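Local coordinates for protein S-adenosylmethionine:tRNA ribosyltransferase-isomerase (Thermotoga maritima, PDB 1VKY) that probably transfers the ribose moiety of S-adenosylmethionine to the preQ1 base of tRNA and isomerises it, giving epoxyqueuosine in queuosine biosynthesis, at residues Met41-His44 with Arg49-His52; Arg56-Tyr61 with Pro193-Lys198; Ala88-Leu93 with Thr117-Asp122; Ile102-Val107 with Phe235-Lys240. One frame throughout, in Å; residues are numbered along the deposited sequence.

Interactions 1 and 2, both partly buried, lie together at one end of the chain; the buried interactions 3 and 4 are across its centre. Interaction 1 pairs strands at the edge of the mixed sheet, by backbone and side-chain hydrogen bonds; interaction 2 packs a short 3-10 segment on a helix, by methyl groups resting on aliphatic carbon and on backbone carbonyls, without a hydrogen bond. They meet where Glu51 OE1 lies 2.7 Å from Tyr61 OH. Interaction 3 is wholly aliphatic, inside the antiparallel sheet; interaction 4 joins that sheet to the mixed one, which interaction 1 shares. Strands 89-97 and 102-108 are neighbours, so interactions 3 and 4 touch, with centres about 17 Å apart.

Interaction 1 of 4, residues Met41-His44 with Arg49-His52; sequences MVLH and RIEH
Val42 and Glu51 form a hydrogen-bonded antiparallel pair, Val42 N to Glu51 O 2.9 Å and Glu51 N to Val42 O 2.8 Å, flanked by the non-hydrogen-bonded pairs Met41-His52 and Leu43-Ile50. On the face of Val42, His44 gives its NE2 hydrogen to Glu51 OE1 at 2.8 Å; the oxygen lies near the ring plane and accepts through its anti lone pair. Tyr61 OH bonds to OE1 too, so two hydrogen bonds grip this one oxygen. Arg49 runs beside the His44 ring, and the Glu51 carboxylate lies over a face of its guanidinium, a salt bridge of charges only (Arg49 NH2 to Glu51 OE2 3.3 Å), no N-H pointing at OE2. An alanine in place of His44 would probably leave Glu51 OE1 to Tyr61 alone and let the carboxylate turn. On the opposite face Ile50 CG2 rests 3.8 Å from Met41 CG. The Met41 chain runs straight until chi3 (-67°) bends it, which brings CE to the edge of the His52 ring, 3.6 Å from CE1; His52 ND1 is hydrogen-bonded to Tyr335. Helix 320-332 covers Met41, Leu43 and Ile50. This is a beta hairpin whose second strand, 49-54, is outermost in the mixed sheet.

Interaction 2 of 4, residues Arg56-Tyr61 with Pro193-Lys198; sequences REIIEY and PELIEK
Leu195 sets its CG opposite the backbone N (chi1 -178°), which carries both methyl groups out from the helix to Arg56 and Ile58. CD1 sits 3.6 Å from Arg56 O, against the backbone of the 3-10 segment, while CD2 is 4.0 Å from Ile58 CG2, the two side chains meeting at about a right angle. With chi1 -168° and chi2 161° Ile59 is extended, and its CD1 reaches Lys198, 3.9 Å from CB and 3.8 Å from the backbone O. The Lys198 chain crosses it at roughly a right angle and turns its amino end away. No hydrogen bond links the two segments; methyl groups meet aliphatic carbon and backbone. An alanine at Leu195 would probably open a gap over the Arg56 carbonyl and leave Ile58 CG2 without its neighbour on the helix. Leu195 also touches Asp36 and Phe55, and Arg56 NH2 forms a salt bridge with Asp36. Lys202, one turn further along the helix, donates to Ile59 O. Segment 56-61 has the i to i-3 bond of a 3-10 turn (Glu60 N to Glu57 O, 3.1 Å), whereas in 193-198 Lys198 N bonds to Glu194 O, as in an alpha helix. The contact seats helix 193-202 on the 3-10 connection that leads from the outermost strand 49-54 to the inner strand 67-75 of the mixed sheet.

Interaction 3 of 4, residues Ala88-Leu93 with Thr117-Asp122; sequences ASIEIL and TELVID
Ile90 and Leu119 bring strands 89-97 and 118-120 closest, with their CA atoms 8.3 Å apart, too far for backbone pairing. The two strands belong to one antiparallel sheet of six, where 118-120 is an outermost strand and 89-97 lies next to the other edge; contact between them is consistent with the sheet curling into a barrel-like shape round an apolar interior. Along 89-97 the side chains alternate: Ile90 and Ile92 point toward Leu119, while Glu91 is turned to the other face and makes a salt bridge with Arg108. On 118-120, Leu119 points in and Val120 away, and at Ile121 the chain turns a corner. Ile90 and Ile92 adopt nearly the same conformation, with CG1 opposite the carbonyl carbon (chi1 -58° and -59°) and the chain extended beyond it, so that each presents its CD1 to the far strand. Leu119 meets Ile90 at about a right angle and Ile92 more obliquely. The interior continues through Val107 and Val113, which touch Ile90, and Cys105, which touches Ile92. The backbone O of Leu119 takes a hydrogen bond from Ser126 OG. The contact therefore comes down to two methyl-methyl meetings at the fork of one leucine: Leu119 CD2 is 4.0 Å from Ile90 CD1, and Leu119 CD1 is 4.1 Å from Ile92 CD1.

Interaction 4 of 4, residues Ile102-Val107 with Phe235-Lys240; sequences IWKCLV and FYQVPK
Lys104 and Gln237 approach each other with chains of different shape. Lys104 runs out straight at chi2; the bend at chi3 (63°) brings CE to 4.2 Å from Gln237 NE2, and chi4 then turns NZ away from the amide. Gln237 is extended, its CG opposite the backbone N (chi1 -178°), and reaches over to strand 102-108 with its amide leading. The two polar ends have partners of their own: Lys104 NZ forms a salt bridge with Asp135 and a hydrogen bond with Thr137, while the Gln237 amide is held from both ends, OE1 by His212 NE2 and NE2 by Glu96 OE1. These two bonds probably fix the rotation of the amide. The second meeting is apolar. Leu106 CG stands 4.5 Å from Phe235 CE2, approaching the ring obliquely, and the leucine has an unstaggered chi1 of -133°. This contact is light: the nearest CA atoms, those of Leu106 and Phe235, are 9.5 Å apart, so side chains alone span the gap. The arrangement is an interface between two sheets, where strand 102-108 of the antiparallel sheet faces strand 234-238 of the mixed sheet, just ahead of a helix whose N-cap position is Pro239.

Interaction 1 of 4, residues Met41-His44 with Arg49-His52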
loop_
_atom_site.group_PDB
_atom_site.type_symbol
_atom_site.label_atom_id
_atom_site.label_comp_id
_atom_site.label_asym_id
_atom_site.label_seq_id
_atom_site.Cartn_x
_atom_site.Cartn_y
_atom_site.Cartn_z
ATOM N N MET B 41 -1.022 -11.369 17.162
ATOM C CA MET B 41 -1.075 -11.243 18.608
ATOM C C MET B 41 -2.503 -11.581 19.060
ATOM O O MET B 41 -3.454 -11.037 18.548
ATOM C CB MET B 41 -0.743 -9.819 19.061
ATOM C CG MET B 41 -0.583 -9.701 20.568
ATOM S SD MET B 41 -0.038 -8.083 21.130
ATOM C CE MET B 41 1.613 -7.972 20.486
ATOM N N VAL B 42 -2.617 -12.457 20.056
ATOM C CA VAL B 42 -3.904 -12.861 20.585
ATOM C C VAL B 42 -4.062 -12.332 21.999
ATOM O O VAL B 42 -3.241 -12.628 22.879
ATOM C CB VAL B 42 -4.049 -14.396 20.572
ATOM C CG1 VAL B 42 -5.421 -14.802 21.033
ATOM C CG2 VAL B 42 -3.810 -14.954 19.144
ATOM N N LEU B 43 -5.165 -11.624 22.205
ATOM C CA LEU B 43 -5.561 -11.039 23.469
ATOM C C LEU B 43 -6.801 -11.753 24.033
ATOM O O LEU B 43 -7.828 -11.839 23.381
ATOM C CB LEU B 43 -5.880 -9.547 23.269
ATOM C CG LEU B 43 -4.683 -8.579 23.366
ATOM C CD1 LEU B 43 -3.616 -8.903 22.438
ATOM C CD2 LEU B 43 -5.160 -7.191 23.154
ATOM N N HIS B 44 -6.663 -12.267 25.252
ATOM C CA HIS B 44 -7.737 -12.960 25.949
ATOM C C HIS B 44 -8.235 -12.013 27.036
ATOM O O HIS B 44 -7.589 -11.844 28.071
ATOM C CB HIS B 44 -7.214 -14.258 26.570
ATOM C CG HIS B 44 -6.657 -15.241 25.583
ATOM N ND1 HIS B 44 -7.407 -16.258 25.044
ATOM C CD2 HIS B 44 -5.412 -15.378 25.061
ATOM C CE1 HIS B 44 -6.654 -16.981 24.232
ATOM N NE2 HIS B 44 -5.438 -16.474 24.232
ATOM N N ARG B 49 -4.533 -12.730 29.240
ATOM C CA ARG B 49 -3.429 -13.400 28.611
ATOM C C ARG B 49 -3.169 -12.841 27.205
ATOM O O ARG B 49 -4.096 -12.574 26.429
ATOM C CB ARG B 49 -3.727 -14.881 28.526
ATOM C CG ARG B 49 -2.581 -15.669 27.974
ATOM C CD ARG B 49 -2.948 -17.146 27.694
ATOM N NE ARG B 49 -1.749 -17.811 27.205
ATOM C CZ ARG B 49 -1.710 -18.945 26.522
ATOM N NH1 ARG B 49 -2.817 -19.622 26.243
ATOM N NH2 ARG B 49 -0.532 -19.407 26.137
ATOM N N ILE B 50 -1.886 -12.627 26.913
ATOM C CA ILE B 50 -1.435 -12.214 25.582
ATOM C C ILE B 50 -0.540 -13.316 24.997
ATOM O O ILE B 50 0.376 -13.819 25.679
ATOM C CB ILE B 50 -0.676 -10.863 25.651
ATOM C CG1 ILE B 50 -1.556 -9.775 26.276
ATOM C CG2 ILE B 50 -0.252 -10.386 24.274
ATOM C CD1 ILE B 50 -0.852 -8.419 26.389
ATOM N N GLU B 51 -0.786 -13.677 23.744
ATOM C CA GLU B 51 0.063 -14.634 23.031
ATOM C C GLU B 51 0.560 -14.097 21.716
ATOM O O GLU B 51 -0.056 -13.229 21.082
ATOM C CB GLU B 51 -0.686 -15.916 22.691
ATOM C CG GLU B 51 -1.356 -16.638 23.827
ATOM C CD GLU B 51 -2.017 -17.892 23.306
ATOM O OE1 GLU B 51 -3.255 -17.931 23.133
ATOM O OE2 GLU B 51 -1.263 -18.805 23.016
ATOM N N HIS B 52 1.685 -14.658 21.282
ATOM C CA HIS B 52 2.338 -14.217 20.049
ATOM C C HIS B 52 2.401 -15.387 19.068
ATOM O O HIS B 52 3.160 -16.312 19.269
ATOM C CB HIS B 52 3.726 -13.704 20.407
ATOM C CG HIS B 52 3.676 -12.610 21.418
ATOM N ND1 HIS B 52 3.352 -11.315 21.088
ATOM C CD2 HIS B 52 3.808 -12.638 22.762
ATOM C CE1 HIS B 52 3.335 -10.579 22.185
ATOM N NE2 HIS B 52 3.604 -11.359 23.215
#

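Interaction 2 of 4, residues Arg56-Tyr61 with Pro193-Lys198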
loop_
_atom_site.group_PDB
_atom_site.type_symbol
_atom_site.label_atom_id
_atom_site.label_comp_id
_atom_site.label_asym_id
_atom_site.label_seq_id
_atom_site.Cartn_x
_atom_site.Cartn_y
_atom_site.Cartn_z
ATOM N N ARG B 56 -1.973 -17.952 10.375
ATOM C CA ARG B 56 -2.629 -19.218 9.986
ATOM C C ARG B 56 -3.043 -20.053 11.199
ATOM O O ARG B 56 -3.928 -20.895 11.099
ATOM C CB ARG B 56 -1.729 -20.045 9.076
ATOM C CG ARG B 56 -0.398 -20.445 9.704
ATOM C CD ARG B 56 0.494 -21.312 8.800
ATOM N NE ARG B 56 0.661 -20.706 7.481
ATOM C CZ ARG B 56 1.757 -20.092 7.029
ATOM N NH1 ARG B 56 2.870 -19.986 7.774
ATOM N NH2 ARG B 56 1.731 -19.573 5.802
ATOM N N GLU B 57 -2.430 -19.786 12.352
ATOM C CA GLU B 57 -2.791 -20.426 13.652
ATOM C C GLU B 57 -4.082 -19.889 14.308
ATOM O O GLU B 57 -4.499 -20.340 15.386
ATOM C CB GLU B 57 -1.597 -20.287 14.601
ATOM C CG GLU B 57 -0.398 -21.078 14.111
ATOM C CD GLU B 57 0.915 -20.701 14.773
ATOM O OE1 GLU B 57 1.068 -19.603 15.334
ATOM O OE2 GLU B 57 1.831 -21.519 14.712
ATOM N N ILE B 58 -4.753 -18.954 13.628
ATOM C CA ILE B 58 -6.064 -18.468 14.075
ATOM C C ILE B 58 -7.050 -19.589 14.206
ATOM O O ILE B 58 -7.894 -19.548 15.084
ATOM C CB ILE B 58 -6.631 -17.353 13.126
ATOM C CG1 ILE B 58 -7.816 -16.624 13.791
ATOM C CG2 ILE B 58 -7.020 -17.912 11.742
ATOM C CD1 ILE B 58 -8.160 -15.348 13.112
ATOM N N ILE B 59 -6.917 -20.619 13.376
ATOM C CA ILE B 59 -7.819 -21.762 13.445
ATOM C C ILE B 59 -7.847 -22.465 14.828
ATOM O O ILE B 59 -8.853 -23.028 15.231
ATOM C CB ILE B 59 -7.423 -22.760 12.342
ATOM C CG1 ILE B 59 -8.491 -23.847 12.163
ATOM C CG2 ILE B 59 -6.039 -23.349 12.606
ATOM C CD1 ILE B 59 -8.363 -24.551 10.817
ATOM N N GLU B 60 -6.741 -22.412 15.554
ATOM C CA GLU B 60 -6.638 -23.023 16.904
ATOM C C GLU B 60 -7.493 -22.303 17.978
ATOM O O GLU B 60 -7.560 -22.752 19.124
ATOM C CB GLU B 60 -5.180 -23.002 17.352
ATOM C CG GLU B 60 -4.292 -23.788 16.410
ATOM C CD GLU B 60 -2.843 -23.720 16.806
ATOM O OE1 GLU B 60 -2.567 -23.272 17.926
ATOM O OE2 GLU B 60 -1.988 -24.132 16.036
ATOM N N TYR B 61 -8.100 -21.161 17.604
ATOM C CA TYR B 61 -8.927 -20.370 18.493
ATOM C C TYR B 61 -10.391 -20.431 18.102
ATOM O O TYR B 61 -11.218 -19.878 18.784
ATOM C CB TYR B 61 -8.451 -18.905 18.486
ATOM C CG TYR B 61 -7.060 -18.787 19.035
ATOM C CD1 TYR B 61 -5.972 -18.800 18.189
ATOM C CD2 TYR B 61 -6.833 -18.774 20.418
ATOM C CE1 TYR B 61 -4.672 -18.721 18.678
ATOM C CE2 TYR B 61 -5.543 -18.711 20.931
ATOM C CZ TYR B 61 -4.454 -18.684 20.046
ATOM O OH TYR B 61 -3.165 -18.618 20.525
ATOM N N PRO B 193 -7.110 -18.122 0.590
ATOM C CA PRO B 193 -8.095 -19.157 0.214
ATOM C C PRO B 193 -7.833 -20.506 0.873
ATOM O O PRO B 193 -8.760 -21.206 1.201
ATOM C CB PRO B 193 -7.965 -19.252 -1.308
ATOM C CG PRO B 193 -7.338 -17.939 -1.745
ATOM C CD PRO B 193 -6.461 -17.505 -0.587
ATOM N N GLU B 194 -6.576 -20.850 1.074
ATOM C CA GLU B 194 -6.200 -22.101 1.728
ATOM C C GLU B 194 -6.619 -22.111 3.196
ATOM O O GLU B 194 -7.075 -23.131 3.699
ATOM C CB GLU B 194 -4.687 -22.303 1.593
ATOM C CG GLU B 194 -4.092 -23.496 2.312
ATOM N N LEU B 195 -6.486 -20.968 3.872
ATOM C CA LEU B 195 -6.921 -20.846 5.286
ATOM C C LEU B 195 -8.436 -20.894 5.402
ATOM O O LEU B 195 -9.004 -21.647 6.210
ATOM C CB LEU B 195 -6.326 -19.582 5.931
ATOM C CG LEU B 195 -6.629 -19.309 7.421
ATOM C CD1 LEU B 195 -6.246 -20.496 8.336
ATOM C CD2 LEU B 195 -5.911 -18.057 7.853
ATOM N N ILE B 196 -9.102 -20.146 4.544
ATOM C CA ILE B 196 -10.528 -20.169 4.517
ATOM C C ILE B 196 -11.054 -21.583 4.328
ATOM O O ILE B 196 -11.979 -21.982 4.995
ATOM C CB ILE B 196 -11.024 -19.210 3.432
ATOM C CG1 ILE B 196 -10.804 -17.773 3.917
ATOM C CG2 ILE B 196 -12.505 -19.463 3.123
ATOM C CD1 ILE B 196 -10.753 -16.755 2.826
ATOM N N GLU B 197 -10.446 -22.356 3.431
ATOM C CA GLU B 197 -10.880 -23.739 3.225
ATOM C C GLU B 197 -10.649 -24.623 4.468
ATOM O O GLU B 197 -11.529 -25.358 4.861
ATOM C CB GLU B 197 -10.189 -24.312 1.989
ATOM C CG GLU B 197 -10.852 -23.862 0.693
ATOM C CD GLU B 197 -12.059 -24.721 0.307
ATOM O OE1 GLU B 197 -13.148 -24.568 0.905
ATOM N N LYS B 198 -9.483 -24.532 5.097
ATOM C CA LYS B 198 -9.259 -25.222 6.374
ATOM C C LYS B 198 -10.310 -24.847 7.422
ATOM O O LYS B 198 -10.842 -25.704 8.115
ATOM C CB LYS B 198 -7.882 -24.888 6.943
ATOM C CG LYS B 198 -6.744 -25.589 6.286
ATOM C CD LYS B 198 -5.448 -25.276 7.028
ATOM C CE LYS B 198 -4.240 -26.007 6.425
ATOM N NZ LYS B 198 -3.826 -25.463 5.105
#

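Interaction 3 of 4, residues Ala88-Leu93 with Thr117-Asp122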
loop_
_atom_site.group_PDB
_atom_site.type_symbol
_atom_site.label_atom_id
_atom_site.label_comp_id
_atom_site.label_asym_id
_atom_site.label_seq_id
_atom_site.Cartn_x
_atom_site.Cartn_y
_atom_site.Cartn_z
ATOM N N ALA B 88 -40.995 15.133 -10.353
ATOM C CA ALA B 88 -39.920 15.379 -9.372
ATOM C C ALA B 88 -38.597 14.803 -9.834
ATOM O O ALA B 88 -38.587 13.786 -10.520
ATOM C CB ALA B 88 -40.275 14.776 -8.042
ATOM N N SER B 89 -37.496 15.445 -9.423
ATOM C CA SER B 89 -36.122 15.024 -9.771
ATOM C C SER B 89 -35.455 14.072 -8.746
ATOM O O SER B 89 -34.875 14.519 -7.752
ATOM C CB SER B 89 -35.228 16.246 -9.933
ATOM O OG SER B 89 -33.871 15.837 -10.034
ATOM N N ILE B 90 -35.459 12.777 -9.042
ATOM C CA ILE B 90 -35.075 11.740 -8.075
ATOM C C ILE B 90 -33.691 11.138 -8.327
ATOM O O ILE B 90 -33.326 10.835 -9.457
ATOM C CB ILE B 90 -36.156 10.667 -8.107
ATOM C CG1 ILE B 90 -37.492 11.329 -7.765
ATOM C CG2 ILE B 90 -35.837 9.540 -7.148
ATOM C CD1 ILE B 90 -38.658 10.456 -7.888
ATOM N N GLU B 91 -32.915 10.974 -7.265
ATOM C CA GLU B 91 -31.605 10.361 -7.377
ATOM C C GLU B 91 -31.737 8.852 -7.142
ATOM O O GLU B 91 -32.488 8.404 -6.272
ATOM C CB GLU B 91 -30.638 10.978 -6.366
ATOM C CG GLU B 91 -29.225 10.438 -6.444
ATOM C CD GLU B 91 -28.383 10.841 -5.247
ATOM O OE1 GLU B 91 -28.956 11.226 -4.200
ATOM O OE2 GLU B 91 -27.141 10.773 -5.349
ATOM N N ILE B 92 -31.005 8.086 -7.939
ATOM C CA ILE B 92 -31.008 6.630 -7.865
ATOM C C ILE B 92 -29.571 6.165 -7.722
ATOM O O ILE B 92 -28.727 6.505 -8.560
ATOM C CB ILE B 92 -31.607 6.019 -9.156
ATOM C CG1 ILE B 92 -33.035 6.501 -9.374
ATOM C CG2 ILE B 92 -31.537 4.503 -9.103
ATOM C CD1 ILE B 92 -33.524 6.306 -10.800
ATOM N N LEU B 93 -29.293 5.410 -6.661
ATOM C CA LEU B 93 -27.980 4.780 -6.452
ATOM C C LEU B 93 -28.131 3.268 -6.482
ATOM O O LEU B 93 -28.871 2.724 -5.670
ATOM C CB LEU B 93 -27.424 5.173 -5.076
ATOM C CG LEU B 93 -27.297 6.654 -4.808
ATOM C CD1 LEU B 93 -26.998 6.884 -3.348
ATOM C CD2 LEU B 93 -26.179 7.222 -5.678
ATOM N N THR B 117 -44.338 2.901 -9.620
ATOM C CA THR B 117 -43.821 4.212 -9.952
ATOM C C THR B 117 -42.894 4.085 -11.161
ATOM O O THR B 117 -42.007 3.233 -11.167
ATOM C CB THR B 117 -43.058 4.835 -8.744
ATOM O OG1 THR B 117 -43.966 5.053 -7.658
ATOM C CG2 THR B 117 -42.540 6.220 -9.059
ATOM N N GLU B 118 -43.114 4.922 -12.184
ATOM C CA GLU B 118 -42.242 4.951 -13.365
ATOM C C GLU B 118 -41.287 6.132 -13.261
ATOM O O GLU B 118 -41.660 7.198 -12.771
ATOM C CB GLU B 118 -43.064 5.027 -14.657
ATOM C CG GLU B 118 -42.226 5.095 -15.934
ATOM C CD GLU B 118 -41.397 3.846 -16.157
ATOM N N LEU B 119 -40.055 5.933 -13.727
ATOM C CA LEU B 119 -38.991 6.941 -13.637
ATOM C C LEU B 119 -38.276 7.038 -14.978
ATOM O O LEU B 119 -37.885 6.024 -15.554
ATOM C CB LEU B 119 -37.988 6.567 -12.540
ATOM C CG LEU B 119 -38.582 6.272 -11.157
ATOM C CD1 LEU B 119 -37.555 5.637 -10.225
ATOM C CD2 LEU B 119 -39.138 7.529 -10.510
ATOM N N VAL B 120 -38.122 8.256 -15.501
ATOM C CA VAL B 120 -37.423 8.432 -16.755
ATOM C C VAL B 120 -36.065 9.056 -16.468
ATOM O O VAL B 120 -35.975 10.025 -15.721
ATOM C CB VAL B 120 -38.253 9.291 -17.742
ATOM C CG1 VAL B 120 -37.535 9.412 -19.072
ATOM C CG2 VAL B 120 -39.651 8.684 -17.938
ATOM N N ILE B 121 -35.014 8.472 -17.045
ATOM C CA ILE B 121 -33.661 9.030 -16.992
ATOM C C ILE B 121 -33.366 9.754 -18.316
ATOM O O ILE B 121 -33.182 10.976 -18.322
ATOM C CB ILE B 121 -32.620 7.935 -16.736
ATOM C CG1 ILE B 121 -32.829 7.287 -15.349
ATOM C CG2 ILE B 121 -31.197 8.490 -16.856
ATOM C CD1 ILE B 121 -33.753 6.086 -15.357
ATOM N N ASP B 122 -33.320 8.980 -19.411
ATOM C CA ASP B 122 -33.173 9.473 -20.794
ATOM C C ASP B 122 -34.400 9.093 -21.600
ATOM O O ASP B 122 -35.295 8.396 -21.129
ATOM C CB ASP B 122 -32.021 8.765 -21.528
ATOM C CG ASP B 122 -30.695 9.330 -21.247
ATOM O OD1 ASP B 122 -30.615 10.421 -20.662
ATOM O OD2 ASP B 122 -29.656 8.733 -21.605
#

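Interaction 4 of 4, residues Ile102-Val107 with Phe235-Lys240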
loop_
_atom_site.group_PDB
_atom_site.type_symbol
_atom_site.label_atom_id
_atom_site.label_comp_id
_atom_site.label_asym_id
_atom_site.label_seq_id
_atom_site.Cartn_x
_atom_site.Cartn_y
_atom_site.Cartn_z
ATOM N N ILE B 102 -32.296 -5.484 -13.149
ATOM C CA ILE B 102 -33.116 -5.384 -11.924
ATOM C C ILE B 102 -32.165 -5.223 -10.719
ATOM O O ILE B 102 -31.357 -6.123 -10.386
ATOM C CB ILE B 102 -34.091 -6.612 -11.744
ATOM C CG1 ILE B 102 -34.942 -6.828 -12.986
ATOM C CG2 ILE B 102 -35.000 -6.401 -10.534
ATOM C CD1 ILE B 102 -35.945 -7.956 -12.873
ATOM N N TRP B 103 -32.262 -4.055 -10.083
ATOM C CA TRP B 103 -31.379 -3.648 -9.011
ATOM C C TRP B 103 -32.118 -3.126 -7.790
ATOM O O TRP B 103 -33.106 -2.397 -7.927
ATOM C CB TRP B 103 -30.493 -2.504 -9.528
ATOM C CG TRP B 103 -29.485 -2.929 -10.521
ATOM C CD1 TRP B 103 -29.700 -3.235 -11.850
ATOM C CD2 TRP B 103 -28.098 -3.101 -10.291
ATOM N NE1 TRP B 103 -28.518 -3.591 -12.443
ATOM C CE2 TRP B 103 -27.517 -3.523 -11.510
ATOM C CE3 TRP B 103 -27.277 -2.946 -9.176
ATOM C CZ2 TRP B 103 -26.159 -3.773 -11.641
ATOM C CZ3 TRP B 103 -25.931 -3.177 -9.312
ATOM C CH2 TRP B 103 -25.389 -3.596 -10.541
ATOM N N LYS B 104 -31.614 -3.474 -6.600
ATOM C CA LYS B 104 -31.970 -2.790 -5.384
ATOM C C LYS B 104 -31.219 -1.496 -5.399
ATOM O O LYS B 104 -30.008 -1.491 -5.589
ATOM C CB LYS B 104 -31.557 -3.567 -4.133
ATOM C CG LYS B 104 -32.399 -4.776 -3.887
ATOM C CD LYS B 104 -31.817 -5.661 -2.800
ATOM C CE LYS B 104 -31.746 -4.983 -1.460
ATOM N NZ LYS B 104 -33.051 -5.013 -0.810
ATOM N N CYS B 105 -31.946 -0.412 -5.180
ATOM C CA CYS B 105 -31.421 0.939 -5.312
ATOM C C CYS B 105 -31.790 1.774 -4.114
ATOM O O CYS B 105 -32.814 1.569 -3.472
ATOM C CB CYS B 105 -32.012 1.613 -6.554
ATOM S SG CYS B 105 -31.554 0.788 -8.097
ATOM N N LEU B 106 -30.952 2.765 -3.858
ATOM C CA LEU B 106 -31.263 3.804 -2.902
ATOM C C LEU B 106 -31.866 4.931 -3.725
ATOM O O LEU B 106 -31.236 5.402 -4.666
ATOM C CB LEU B 106 -29.966 4.238 -2.187
ATOM C CG LEU B 106 -30.052 4.342 -0.692
ATOM C CD1 LEU B 106 -30.850 5.597 -0.364
ATOM C CD2 LEU B 106 -30.688 3.110 -0.081
ATOM N N VAL B 107 -33.094 5.324 -3.410
ATOM C CA VAL B 107 -33.803 6.331 -4.179
ATOM C C VAL B 107 -34.104 7.499 -3.239
ATOM O O VAL B 107 -34.689 7.295 -2.177
ATOM C CB VAL B 107 -35.090 5.751 -4.780
ATOM C CG1 VAL B 107 -35.909 6.827 -5.406
ATOM C CG2 VAL B 107 -34.750 4.680 -5.814
ATOM N N PHE B 235 -22.642 3.654 2.492
ATOM C CA PHE B 235 -23.815 3.019 3.013
ATOM C C PHE B 235 -23.412 1.619 3.390
ATOM O O PHE B 235 -22.758 0.919 2.602
ATOM C CB PHE B 235 -24.950 2.982 1.973
ATOM C CG PHE B 235 -25.356 4.333 1.470
ATOM C CD1 PHE B 235 -24.700 4.898 0.385
ATOM C CD2 PHE B 235 -26.355 5.032 2.074
ATOM C CE1 PHE B 235 -25.049 6.139 -0.081
ATOM C CE2 PHE B 235 -26.722 6.274 1.617
ATOM C CZ PHE B 235 -26.074 6.830 0.534
ATOM N N TYR B 236 -23.772 1.203 4.595
ATOM C CA TYR B 236 -23.555 -0.192 4.960
ATOM C C TYR B 236 -24.736 -0.991 4.484
ATOM O O TYR B 236 -25.855 -0.476 4.346
ATOM C CB TYR B 236 -23.366 -0.379 6.478
ATOM C CG TYR B 236 -24.588 -0.046 7.288
ATOM C CD1 TYR B 236 -25.653 -0.968 7.408
ATOM C CD2 TYR B 236 -24.722 1.186 7.910
ATOM C CE1 TYR B 236 -26.757 -0.666 8.149
ATOM C CE2 TYR B 236 -25.831 1.466 8.673
ATOM C CZ TYR B 236 -26.830 0.552 8.790
ATOM O OH TYR B 236 -27.955 0.876 9.497
ATOM N N GLN B 237 -24.495 -2.267 4.244
ATOM C CA GLN B 237 -25.584 -3.208 3.998
ATOM C C GLN B 237 -25.313 -4.490 4.762
ATOM O O GLN B 237 -24.209 -5.006 4.720
ATOM C CB GLN B 237 -25.673 -3.529 2.491
ATOM C CG GLN B 237 -26.825 -4.489 2.119
ATOM C CD GLN B 237 -26.818 -4.912 0.663
ATOM O OE1 GLN B 237 -25.838 -4.681 -0.037
ATOM N NE2 GLN B 237 -27.903 -5.554 0.222
ATOM N N VAL B 238 -26.326 -4.988 5.453
ATOM C CA VAL B 238 -26.325 -6.285 6.104
ATOM C C VAL B 238 -27.473 -7.058 5.505
ATOM O O VAL B 238 -28.643 -6.855 5.835
ATOM C CB VAL B 238 -26.525 -6.203 7.641
ATOM C CG1 VAL B 238 -26.293 -7.583 8.285
ATOM C CG2 VAL B 238 -25.554 -5.207 8.244
ATOM N N PRO B 239 -27.142 -7.946 4.588
ATOM C CA PRO B 239 -28.145 -8.628 3.843
ATOM C C PRO B 239 -28.831 -9.729 4.626
ATOM O O PRO B 239 -28.370 -10.159 5.684
ATOM C CB PRO B 239 -27.355 -9.184 2.631
ATOM C CG PRO B 239 -25.981 -9.388 3.128
ATOM C CD PRO B 239 -25.768 -8.342 4.193
ATOM N N LYS B 240 -29.945 -10.195 4.078
ATOM C CA LYS B 240 -30.812 -11.151 4.737
ATOM C C LYS B 240 -30.066 -12.378 5.196
ATOM O O LYS B 240 -30.304 -12.849 6.269
ATOM C CB LYS B 240 -31.944 -11.592 3.806
ATOM C CG LYS B 240 -33.020 -10.531 3.530
ATOM C CD LYS B 240 -34.244 -11.096 2.819
ATOM C CE LYS B 240 -35.534 -10.277 3.103
ATOM N NZ LYS B 240 -36.867 -11.014 3.055
#